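Local atomic coordinates of NADH-rubredoxin oxidoreductase (Clostridium acetobutylicum, PDB entry 3KLJ), a protein that catalyses the NADH-dependent reduction of rubredoxin, using bound FAD to pass electrons into the dioxygen-scavenging chain of an obligate anaerobe. Residues L13-G18 and K93-K98; S23-A28 and I35-S40; M253-S256 and Y261-G264. All coordinates share one frame; numbering follows the deposited sequence. Where two conformers were deposited one is given.

The three contacts belong to the FAD-binding domain and reach one parallel sheet, whose strands run in the order 78-80, 35-38, 12-15, 107-110, 260-262. Contacts 1 and 2 have centres about 10 Å apart and are stitched together directly: Ile14 N lies 2.8 Å from Thr36 O, and Ile14 O lies 2.8 Å from Ile38 N, probable hydrogen bonds between neighbouring strands. Both also touch FAD, contact 1 at the adenine and its ribose, contact 2 at the ribose hydroxyls and, through Ile38, the adenine. Contact 3 lies at strand 260-262, one of the two outermost strands; its centre is about 14 Å from each of the others, and its Gly264 touches the same cofactor.

Contact 1: residues L13-G18 and K93-K98; sequences LILGAG and KLVTLK. With FAD (flavin-adenine dinucleotide), chain B.
Val95 of strand 94-97 meets Leu13 and Leu15, two residues of strand 12-15 whose side chains share one side of the parallel sheet. The valine can be followed outward from its stem. CB lies 3.9 Å from Leu13 CD1. CG2, which stands beside the backbone N, packs more closely, 3.7 Å from that same Leu13 CD1. CG1, turned anti to the backbone N (chi1 168°), lies loosely, 4.4 Å from the CD1 of each leucine, Leu13 and Leu15. A beta-branched residue suits this place, since it spreads two methyls toward the leucine pair. Leu13 and Val95 meet at a slant, methyl against methyl.

Leu15 is itself forked: while CD1 faces the valine, CD2 sits over the face of the six-membered adenine ring at its N1A side, 3.4 Å from FAD N1A. It thus carries the apolar packing between the sheets on to the cofactor. Beyond it the strand runs into a glycine-rich turn consistent with the GxGxxG motif of Rossmann-type folds. Gly16 CA, with no side chain in the way and a positive phi of 108°, approaches FAD O4B to 3.2 Å. Gly18 CA is as bare and lies 3.3 Å from FAD O5B, just ahead of helix 19-28. Ala85 touches both Leu15 and Val95, joining them from the antiparallel sheet, and Ile103 packs on Leu13.

Between the strands the chemistry is wholly apolar, methyl groups held by dispersion and burial. It ties the small antiparallel sheet to the parallel one without fixing any register; directional bonds come from the backbone pairing of strand 12-15 with its neighbours.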
loop_
_atom_site.group_PDB
_atom_site.type_symbol
_atom_site.label_atom_id
_atom_site.label_comp_id
_atom_site.label_asym_id
_atom_site.label_seq_id
_atom_site.Cartn_x
_atom_site.Cartn_y
_atom_site.Cartn_z
ATOM N N LEU A 13 -19.755 -14.562 0.255
ATOM C CA LEU A 13 -18.819 -14.549 1.363
ATOM C C LEU A 13 -17.643 -13.660 1.002
ATOM O O LEU A 13 -16.992 -13.868 -0.022
ATOM C CB LEU A 13 -18.290 -15.947 1.650
ATOM C CG LEU A 13 -18.172 -16.392 3.109
ATOM C CD1 LEU A 13 -16.982 -17.327 3.327
ATOM C CD2 LEU A 13 -18.162 -15.228 4.096
ATOM N N ILE A 14 -17.383 -12.673 1.855
ATOM C CA ILE A 14 -16.260 -11.766 1.674
ATOM C C ILE A 14 -15.217 -12.020 2.759
ATOM O O ILE A 14 -15.471 -11.811 3.956
ATOM C CB ILE A 14 -16.730 -10.293 1.656
ATOM C CG1 ILE A 14 -17.620 -10.046 0.434
ATOM C CG2 ILE A 14 -15.543 -9.331 1.642
ATOM C CD1 ILE A 14 -18.299 -8.704 0.441
ATOM N N LEU A 15 -14.048 -12.477 2.323
ATOM C CA LEU A 15 -12.950 -12.825 3.207
ATOM C C LEU A 15 -12.000 -11.635 3.372
ATOM O O LEU A 15 -11.149 -11.370 2.509
ATOM C CB LEU A 15 -12.226 -14.057 2.651
ATOM C CG LEU A 15 -11.444 -14.971 3.593
ATOM C CD1 LEU A 15 -11.110 -16.326 2.910
ATOM C CD2 LEU A 15 -10.173 -14.281 4.105
ATOM N N GLY A 16 -12.166 -10.923 4.486
ATOM C CA GLY A 16 -11.422 -9.712 4.797
ATOM C C GLY A 16 -12.307 -8.481 4.685
ATOM O O GLY A 16 -12.997 -8.297 3.679
ATOM N N ALA A 17 -12.287 -7.631 5.711
ATOM C CA ALA A 17 -13.107 -6.425 5.715
ATOM C C ALA A 17 -12.259 -5.146 5.800
ATOM O O ALA A 17 -12.318 -4.391 6.769
ATOM C CB ALA A 17 -14.154 -6.491 6.824
ATOM N N GLY A 18 -11.446 -4.933 4.776
ATOM C CA GLY A 18 -10.758 -3.674 4.589
ATOM C C GLY A 18 -11.462 -2.941 3.463
ATOM O O GLY A 18 -12.601 -3.285 3.113
ATOM N N LYS A 93 -17.362 -25.656 -1.245
ATOM C CA LYS A 93 -17.651 -24.243 -1.020
ATOM C C LYS A 93 -17.759 -23.926 0.471
ATOM O O LYS A 93 -18.740 -23.341 0.930
ATOM C CB LYS A 93 -18.901 -23.807 -1.797
ATOM C CG LYS A 93 -18.720 -23.850 -3.314
ATOM C CD LYS A 93 -19.841 -23.122 -4.035
ATOM C CE LYS A 93 -19.449 -22.794 -5.469
ATOM N NZ LYS A 93 -20.543 -22.070 -6.170
ATOM N N LEU A 94 -16.732 -24.330 1.217
ATOM C CA LEU A 94 -16.689 -24.132 2.661
ATOM C C LEU A 94 -15.403 -23.418 3.050
ATOM O O LEU A 94 -14.313 -23.793 2.604
ATOM C CB LEU A 94 -16.788 -25.471 3.411
ATOM C CG LEU A 94 -18.021 -26.382 3.263
ATOM C CD1 LEU A 94 -17.802 -27.717 3.975
ATOM C CD2 LEU A 94 -19.280 -25.726 3.795
ATOM N N VAL A 95 -15.538 -22.384 3.875
ATOM C CA VAL A 95 -14.392 -21.693 4.437
ATOM C C VAL A 95 -14.286 -22.051 5.917
ATOM O O VAL A 95 -15.273 -21.978 6.654
ATOM C CB VAL A 95 -14.499 -20.161 4.218
ATOM C CG1 VAL A 95 -13.466 -19.407 5.042
ATOM C CG2 VAL A 95 -14.336 -19.833 2.730
ATOM N N THR A 96 -13.096 -22.463 6.343
ATOM C CA THR A 96 -12.869 -22.829 7.741
ATOM C C THR A 96 -12.187 -21.687 8.472
ATOM O O THR A 96 -11.158 -21.169 8.024
ATOM C CB THR A 96 -12.015 -24.102 7.876
ATOM O OG1 THR A 96 -12.608 -25.156 7.111
ATOM C CG2 THR A 96 -11.924 -24.538 9.327
ATOM N N LEU A 97 -12.776 -21.308 9.599
ATOM C CA LEU A 97 -12.239 -20.266 10.453
ATOM C C LEU A 97 -11.321 -20.832 11.536
ATOM O O LEU A 97 -11.238 -22.054 11.728
ATOM C CB LEU A 97 -13.380 -19.459 11.085
ATOM C CG LEU A 97 -14.416 -18.876 10.116
ATOM C CD1 LEU A 97 -15.704 -18.505 10.844
ATOM C CD2 LEU A 97 -13.857 -17.682 9.342
ATOM N N LYS A 98 -10.640 -19.927 12.237
ATOM C CA LYS A 98 -9.746 -20.266 13.344
ATOM C C LYS A 98 -10.469 -21.060 14.446
ATOM O O LYS A 98 -9.940 -22.054 14.949
ATOM C CB LYS A 98 -9.105 -18.989 13.915
ATOM C CG LYS A 98 -8.035 -19.237 14.982
ATOM C CD LYS A 98 -6.744 -19.774 14.371
ATOM C CE LYS A 98 -5.867 -20.419 15.427
ATOM N NZ LYS A 98 -4.525 -20.758 14.885
HETATM P PA FAD B . -6.533 -4.362 3.821
HETATM O O1A FAD B . -5.251 -4.913 4.387
HETATM O O2A FAD B . -6.684 -2.878 4.050
HETATM O O5B FAD B . -7.774 -5.143 4.452
HETATM C C5B FAD B . -7.794 -6.558 4.502
HETATM C C4B FAD B . -8.505 -7.009 5.778
HETATM O O4B FAD B . -8.639 -8.429 5.776
HETATM C C3B FAD B . -7.695 -6.647 7.020
HETATM O O3B FAD B . -8.535 -5.971 7.942
HETATM C C2B FAD B . -7.215 -7.973 7.580
HETATM O O2B FAD B . -7.202 -7.992 8.990
HETATM C C1B FAD B . -8.249 -8.948 7.037
HETATM N N9A FAD B . -7.752 -10.330 6.912
HETATM C C8A FAD B . -6.488 -10.738 6.580
HETATM N N7A FAD B . -6.459 -12.092 6.575
HETATM C C5A FAD B . -7.685 -12.556 6.892
HETATM C C6A FAD B . -8.194 -13.848 7.035
HETATM N N6A FAD B . -7.363 -14.889 7.116
HETATM N N1A FAD B . -9.523 -14.007 7.385
HETATM C C2A FAD B . -10.336 -12.908 7.591
HETATM N N3A FAD B . -9.820 -11.632 7.459
HETATM C C4A FAD B . -8.512 -11.458 7.109
HETATM N N1 FAD B . -2.299 3.308 -0.228
HETATM C C2 FAD B . -2.329 4.370 -1.107
HETATM O O2 FAD B . -2.784 4.210 -2.226
HETATM N N3 FAD B . -1.878 5.617 -0.727
HETATM C C4 FAD B . -1.375 5.808 0.538
HETATM O O4 FAD B . -0.965 6.932 0.841
HETATM C C4X FAD B . -1.323 4.735 1.440
HETATM N N5 FAD B . -0.829 4.903 2.725
HETATM C C5X FAD B . -0.788 3.841 3.608
HETATM C C6 FAD B . -0.282 4.018 4.903
HETATM C C7 FAD B . -0.258 2.932 5.793
HETATM C C7M FAD B . 0.284 3.114 7.180
HETATM C C8 FAD B . -0.724 1.681 5.386
HETATM C C8M FAD B . -0.703 0.495 6.319
HETATM C C9 FAD B . -1.219 1.513 4.098
HETATM C C9A FAD B . -1.258 2.590 3.208
HETATM N N10 FAD B . -1.763 2.417 1.920
HETATM C C10 FAD B . -1.796 3.484 1.043
HETATM C "C1'" FAD B . -2.244 1.074 1.478
HETATM C "C2'" FAD B . -3.749 0.933 1.565
HETATM O "O2'" FAD B . -4.125 1.007 2.925
HETATM C "C3'" FAD B . -4.104 -0.422 0.986
HETATM O "O3'" FAD B . -3.818 -0.434 -0.400
HETATM C "C4'" FAD B . -5.566 -0.790 1.176
HETATM O "O4'" FAD B . -5.914 -0.754 2.554
HETATM C "C5'" FAD B . -5.773 -2.210 0.664
HETATM O "O5'" FAD B . -7.074 -2.598 1.023
HETATM P P FAD B . -7.443 -4.142 1.095
HETATM O O1P FAD B . -8.916 -4.274 1.446
HETATM O O2P FAD B . -7.040 -4.861 -0.170
HETATM O O3P FAD B . -6.508 -4.754 2.261
#

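Contact 2: residues S23-A28 and I35-S40; sequences SAAKAA and ITMINS. With FAD (flavin-adenine dinucleotide), chain B.
In the beta-alpha-beta unit formed by strand 12-15, helix 19-28 and strand 35-38, Ala25 and Ala28 of the helix pack on Ile35 and Met37 of the second strand. The short axes are almost exactly antiparallel, at 176°, and approach to 9.5 Å. Alanine suits the helix face, for its single methyl lets larger strand side chains fill the interface. Ala25 CB sits 3.9 Å from Met37 SD, and 4.3 Å from Ile35 CG2. The longer branch of Ile35, with CG1 anti to the carbonyl carbon (chi1 -49°), carries CD1 past the Ala25 carbonyl to within 3.9 Å of Ala28 CB. Met37 bends at chi3 and also touches Ala17, so its flexible thioether bridges helix and glycine-rich turn.

Ile38 CG2 packs 3.8 Å from FAD C2A of the adenine. Further along, Asn39 OD1 lies 3.0 Å from FAD O3B and also accepts the backbone N-H of Ala17, tying the ribose site to the turn. Ser40 OG lies 2.4 Å from FAD O2B, probably a hydrogen bond, though the length is doubtful. Asn39, Ser40 and Glu41 all bind FAD. A beta-alpha-beta unit with a glycine-rich turn and ribose-binding residues belongs to dinucleotide-binding folds of the glutathione reductase type.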
loop_
_atom_site.group_PDB
_atom_site.type_symbol
_atom_site.label_atom_id
_atom_site.label_comp_id
_atom_site.label_asym_id
_atom_site.label_seq_id
_atom_site.Cartn_x
_atom_site.Cartn_y
_atom_site.Cartn_z
ATOM N N SER A 23 -15.734 -2.381 -0.537
ATOM C CA SER A 23 -16.158 -2.025 -1.889
ATOM C C SER A 23 -16.935 -3.159 -2.567
ATOM O O SER A 23 -17.906 -2.911 -3.279
ATOM C CB SER A 23 -14.961 -1.609 -2.740
ATOM O OG SER A 23 -15.396 -1.117 -3.996
ATOM N N ALA A 24 -16.517 -4.406 -2.339
ATOM C CA ALA A 24 -17.263 -5.558 -2.887
ATOM C C ALA A 24 -18.668 -5.663 -2.286
ATOM O O ALA A 24 -19.645 -5.865 -3.013
ATOM C CB ALA A 24 -16.503 -6.848 -2.681
ATOM N N ALA A 25 -18.765 -5.532 -0.964
ATOM C CA ALA A 25 -20.064 -5.555 -0.273
ATOM C C ALA A 25 -20.984 -4.480 -0.837
ATOM O O ALA A 25 -22.102 -4.783 -1.277
ATOM C CB ALA A 25 -19.894 -5.394 1.237
ATOM N N LYS A 26 -20.487 -3.241 -0.856
ATOM C CA LYS A 26 -21.215 -2.105 -1.421
ATOM C C LYS A 26 -21.681 -2.360 -2.861
ATOM O O LYS A 26 -22.812 -2.038 -3.215
ATOM C CB LYS A 26 -20.361 -0.837 -1.352
ATOM C CG LYS A 26 -21.027 0.412 -1.941
ATOM C CD LYS A 26 -20.092 1.630 -1.858
ATOM C CE LYS A 26 -20.661 2.813 -2.627
ATOM N NZ LYS A 26 -19.904 4.079 -2.344
ATOM N N ALA A 27 -20.807 -2.936 -3.680
ATOM C CA ALA A 27 -21.137 -3.275 -5.064
ATOM C C ALA A 27 -22.211 -4.367 -5.160
ATOM O O ALA A 27 -23.090 -4.299 -6.012
ATOM C CB ALA A 27 -19.884 -3.682 -5.828
ATOM N N ALA A 28 -22.134 -5.359 -4.274
ATOM C CA ALA A 28 -23.101 -6.464 -4.225
ATOM C C ALA A 28 -24.500 -6.035 -3.763
ATOM O O ALA A 28 -25.483 -6.739 -4.020
ATOM C CB ALA A 28 -22.571 -7.579 -3.326
ATOM N N ILE A 35 -25.230 -11.178 2.015
ATOM C CA ILE A 35 -23.803 -10.852 2.039
ATOM C C ILE A 35 -23.228 -10.956 3.454
ATOM O O ILE A 35 -23.755 -10.352 4.407
ATOM C CB ILE A 35 -23.557 -9.411 1.515
ATOM C CG1 ILE A 35 -24.289 -9.170 0.189
ATOM C CG2 ILE A 35 -22.060 -9.110 1.392
ATOM C CD1 ILE A 35 -24.672 -7.703 -0.021
ATOM N N THR A 36 -22.133 -11.703 3.577
ATOM C CA THR A 36 -21.406 -11.844 4.838
ATOM C C THR A 36 -19.933 -11.502 4.671
ATOM O O THR A 36 -19.279 -11.985 3.747
ATOM C CB THR A 36 -21.522 -13.280 5.377
ATOM O OG1 THR A 36 -22.897 -13.577 5.592
ATOM C CG2 THR A 36 -20.780 -13.451 6.690
ATOM N N MET A 37 -19.422 -10.680 5.582
ATOM C CA MET A 37 -18.020 -10.304 5.609
ATOM C C MET A 37 -17.344 -10.882 6.838
ATOM O O MET A 37 -17.845 -10.730 7.958
ATOM C CB MET A 37 -17.879 -8.787 5.657
ATOM C CG MET A 37 -18.636 -8.034 4.583
ATOM S SD MET A 37 -18.296 -6.263 4.705
ATOM C CE MET A 37 -16.661 -6.252 3.955
ATOM N N ILE A 38 -16.205 -11.532 6.621
ATOM C CA ILE A 38 -15.363 -12.025 7.702
ATOM C C ILE A 38 -14.198 -11.056 7.903
ATOM O O ILE A 38 -13.523 -10.721 6.939
ATOM C CB ILE A 38 -14.800 -13.429 7.365
ATOM C CG1 ILE A 38 -15.940 -14.433 7.156
ATOM C CG2 ILE A 38 -13.844 -13.913 8.460
ATOM C CD1 ILE A 38 -15.542 -15.635 6.311
ATOM N N ASN A 39 -13.959 -10.596 9.132
ATOM C CA ASN A 39 -12.779 -9.751 9.394
ATOM C C ASN A 39 -11.993 -10.127 10.637
ATOM O O ASN A 39 -12.567 -10.286 11.713
ATOM C CB ASN A 39 -13.149 -8.268 9.445
ATOM C CG ASN A 39 -11.936 -7.345 9.253
ATOM O OD1 ASN A 39 -11.120 -7.504 8.323
ATOM N ND2 ASN A 39 -11.820 -6.373 10.137
ATOM N N SER A 40 -10.677 -10.250 10.473
ATOM C CA SER A 40 -9.776 -10.654 11.549
ATOM C C SER A 40 -9.648 -9.591 12.645
ATOM O O SER A 40 -9.394 -9.929 13.803
ATOM C CB SER A 40 -8.398 -11.010 10.990
ATOM O OG SER A 40 -7.773 -9.865 10.424
HETATM P PA FAD B . -6.533 -4.362 3.821
HETATM O O1A FAD B . -5.251 -4.913 4.387
HETATM O O2A FAD B . -6.684 -2.878 4.050
HETATM O O5B FAD B . -7.774 -5.143 4.452
HETATM C C5B FAD B . -7.794 -6.558 4.502
HETATM C C4B FAD B . -8.505 -7.009 5.778
HETATM O O4B FAD B . -8.639 -8.429 5.776
HETATM C C3B FAD B . -7.695 -6.647 7.020
HETATM O O3B FAD B . -8.535 -5.971 7.942
HETATM C C2B FAD B . -7.215 -7.973 7.580
HETATM O O2B FAD B . -7.202 -7.992 8.990
HETATM C C1B FAD B . -8.249 -8.948 7.037
HETATM N N9A FAD B . -7.752 -10.330 6.912
HETATM C C8A FAD B . -6.488 -10.738 6.580
HETATM N N7A FAD B . -6.459 -12.092 6.575
HETATM C C5A FAD B . -7.685 -12.556 6.892
HETATM C C6A FAD B . -8.194 -13.848 7.035
HETATM N N6A FAD B . -7.363 -14.889 7.116
HETATM N N1A FAD B . -9.523 -14.007 7.385
HETATM C C2A FAD B . -10.336 -12.908 7.591
HETATM N N3A FAD B . -9.820 -11.632 7.459
HETATM C C4A FAD B . -8.512 -11.458 7.109
HETATM N N1 FAD B . -2.299 3.308 -0.228
HETATM C C2 FAD B . -2.329 4.370 -1.107
HETATM O O2 FAD B . -2.784 4.210 -2.226
HETATM N N3 FAD B . -1.878 5.617 -0.727
HETATM C C4 FAD B . -1.375 5.808 0.538
HETATM O O4 FAD B . -0.965 6.932 0.841
HETATM C C4X FAD B . -1.323 4.735 1.440
HETATM N N5 FAD B . -0.829 4.903 2.725
HETATM C C5X FAD B . -0.788 3.841 3.608
HETATM C C6 FAD B . -0.282 4.018 4.903
HETATM C C7 FAD B . -0.258 2.932 5.793
HETATM C C7M FAD B . 0.284 3.114 7.180
HETATM C C8 FAD B . -0.724 1.681 5.386
HETATM C C8M FAD B . -0.703 0.495 6.319
HETATM C C9 FAD B . -1.219 1.513 4.098
HETATM C C9A FAD B . -1.258 2.590 3.208
HETATM N N10 FAD B . -1.763 2.417 1.920
HETATM C C10 FAD B . -1.796 3.484 1.043
HETATM C "C1'" FAD B . -2.244 1.074 1.478
HETATM C "C2'" FAD B . -3.749 0.933 1.565
HETATM O "O2'" FAD B . -4.125 1.007 2.925
HETATM C "C3'" FAD B . -4.104 -0.422 0.986
HETATM O "O3'" FAD B . -3.818 -0.434 -0.400
HETATM C "C4'" FAD B . -5.566 -0.790 1.176
HETATM O "O4'" FAD B . -5.914 -0.754 2.554
HETATM C "C5'" FAD B . -5.773 -2.210 0.664
HETATM O "O5'" FAD B . -7.074 -2.598 1.023
HETATM P P FAD B . -7.443 -4.142 1.095
HETATM O O1P FAD B . -8.916 -4.274 1.446
HETATM O O2P FAD B . -7.040 -4.861 -0.170
HETATM O O3P FAD B . -6.508 -4.754 2.261
#

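Contact 3: residues M253-S256 and Y261-G264; sequences METS and YACG
Glu254 and Tyr261 form a single beta bridge, their CA atoms 4.4 Å apart, where the loop segment 253-256 meets strand 260-262. One backbone bond spans the gap: Ala262 N donates to Met253 O at 3.0 Å, with an N-H...O angle of 156°. Met253 adopts a left-handed backbone, and its side chain, bent at chi2 and chi3, curls past the Ala262 carbonyl, with SD 3.3 Å from Ala262 O. Flexible and apolar, it fits this buried corner.

Glu254 and Tyr261 run side by side in the same direction, carboxylate and ring planes 39° apart. The aliphatic part of the glutamate does the touching, CG lying 3.6 Å from Tyr261 CE2. Thr255 divides its branches by character: CG2 packs over the Tyr261-Ala262 peptide, 3.6 Å from Tyr261 C and 4.0 Å from Ala262 CB, while OG1 is hydrogen-bonded to Ile260 O and Ile257 N, on the connection between the two segments.

Segment 261-264 leads from this edge strand into the FAD pocket, where Gly264, whose phi of 87° favours glycine, touches the cofactor. Strand 260-262 is backbone-bonded to strand 107-110. Helix 277-291 packs on Met253, Tyr261 and Cys263, while strand 247-249 meets Thr255 and Ala262.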
loop_
_atom_site.group_PDB
_atom_site.type_symbol
_atom_site.label_atom_id
_atom_site.label_comp_id
_atom_site.label_asym_id
_atom_site.label_seq_id
_atom_site.Cartn_x
_atom_site.Cartn_y
_atom_site.Cartn_z
ATOM N N MET A 253 -11.834 -9.988 -11.985
ATOM C CA MET A 253 -11.380 -10.326 -10.627
ATOM C C MET A 253 -11.579 -11.806 -10.237
ATOM O O MET A 253 -11.583 -12.149 -9.060
ATOM C CB MET A 253 -11.965 -9.366 -9.573
ATOM C CG MET A 253 -11.422 -7.941 -9.653
ATOM S SD MET A 253 -9.627 -7.898 -9.464
ATOM C CE MET A 253 -9.063 -7.329 -11.086
ATOM N N GLU A 254 -11.724 -12.672 -11.238
ATOM C CA GLU A 254 -11.860 -14.120 -11.023
ATOM C C GLU A 254 -10.499 -14.784 -10.840
ATOM O O GLU A 254 -9.569 -14.505 -11.596
ATOM C CB GLU A 254 -12.547 -14.758 -12.222
ATOM C CG GLU A 254 -13.953 -14.244 -12.470
ATOM C CD GLU A 254 -14.554 -14.761 -13.755
ATOM O OE1 GLU A 254 -13.857 -14.778 -14.799
ATOM O OE2 GLU A 254 -15.740 -15.145 -13.720
ATOM N N THR A 255 -10.389 -15.667 -9.846
ATOM C CA THR A 255 -9.162 -16.426 -9.612
ATOM C C THR A 255 -9.126 -17.642 -10.559
ATOM O O THR A 255 -9.990 -17.788 -11.427
ATOM C CB THR A 255 -9.078 -16.942 -8.147
ATOM O OG1 THR A 255 -10.007 -18.025 -7.971
ATOM C CG2 THR A 255 -9.389 -15.821 -7.137
ATOM N N SER A 256 -8.117 -18.492 -10.365
ATOM C CA SER A 256 -7.957 -19.775 -11.063
ATOM C C SER A 256 -9.128 -20.717 -10.874
ATOM O O SER A 256 -9.320 -21.647 -11.645
ATOM C CB SER A 256 -6.736 -20.495 -10.501
ATOM O OG SER A 256 -5.650 -20.360 -11.366
ATOM N N TYR A 261 -13.233 -15.248 -6.213
ATOM C CA TYR A 261 -12.689 -13.979 -6.700
ATOM C C TYR A 261 -11.662 -13.463 -5.710
ATOM O O TYR A 261 -11.629 -13.906 -4.564
ATOM C CB TYR A 261 -13.791 -12.919 -6.834
ATOM C CG TYR A 261 -14.945 -13.327 -7.726
ATOM C CD1 TYR A 261 -15.903 -14.244 -7.282
ATOM C CD2 TYR A 261 -15.081 -12.802 -9.010
ATOM C CE1 TYR A 261 -16.973 -14.619 -8.094
ATOM C CE2 TYR A 261 -16.144 -13.176 -9.825
ATOM C CZ TYR A 261 -17.082 -14.083 -9.358
ATOM O OH TYR A 261 -18.134 -14.463 -10.152
ATOM N N ALA A 262 -10.832 -12.524 -6.160
ATOM C CA ALA A 262 -9.944 -11.779 -5.275
ATOM C C ALA A 262 -9.780 -10.338 -5.767
ATOM O O ALA A 262 -10.015 -10.041 -6.935
ATOM C CB ALA A 262 -8.593 -12.473 -5.163
ATOM N N CYS A 263 -9.364 -9.452 -4.869
ATOM C CA CYS A 263 -9.341 -8.012 -5.151
ATOM C C CYS A 263 -8.521 -7.251 -4.131
ATOM O O CYS A 263 -8.471 -7.625 -2.960
ATOM C CB CYS A 263 -10.766 -7.441 -5.173
ATOM S SG CYS A 263 -11.771 -7.892 -3.743
ATOM N N GLY A 264 -7.890 -6.174 -4.584
ATOM C CA GLY A 264 -7.152 -5.277 -3.699
ATOM C C GLY A 264 -5.726 -5.760 -3.504
ATOM O O GLY A 264 -5.135 -6.372 -4.402
#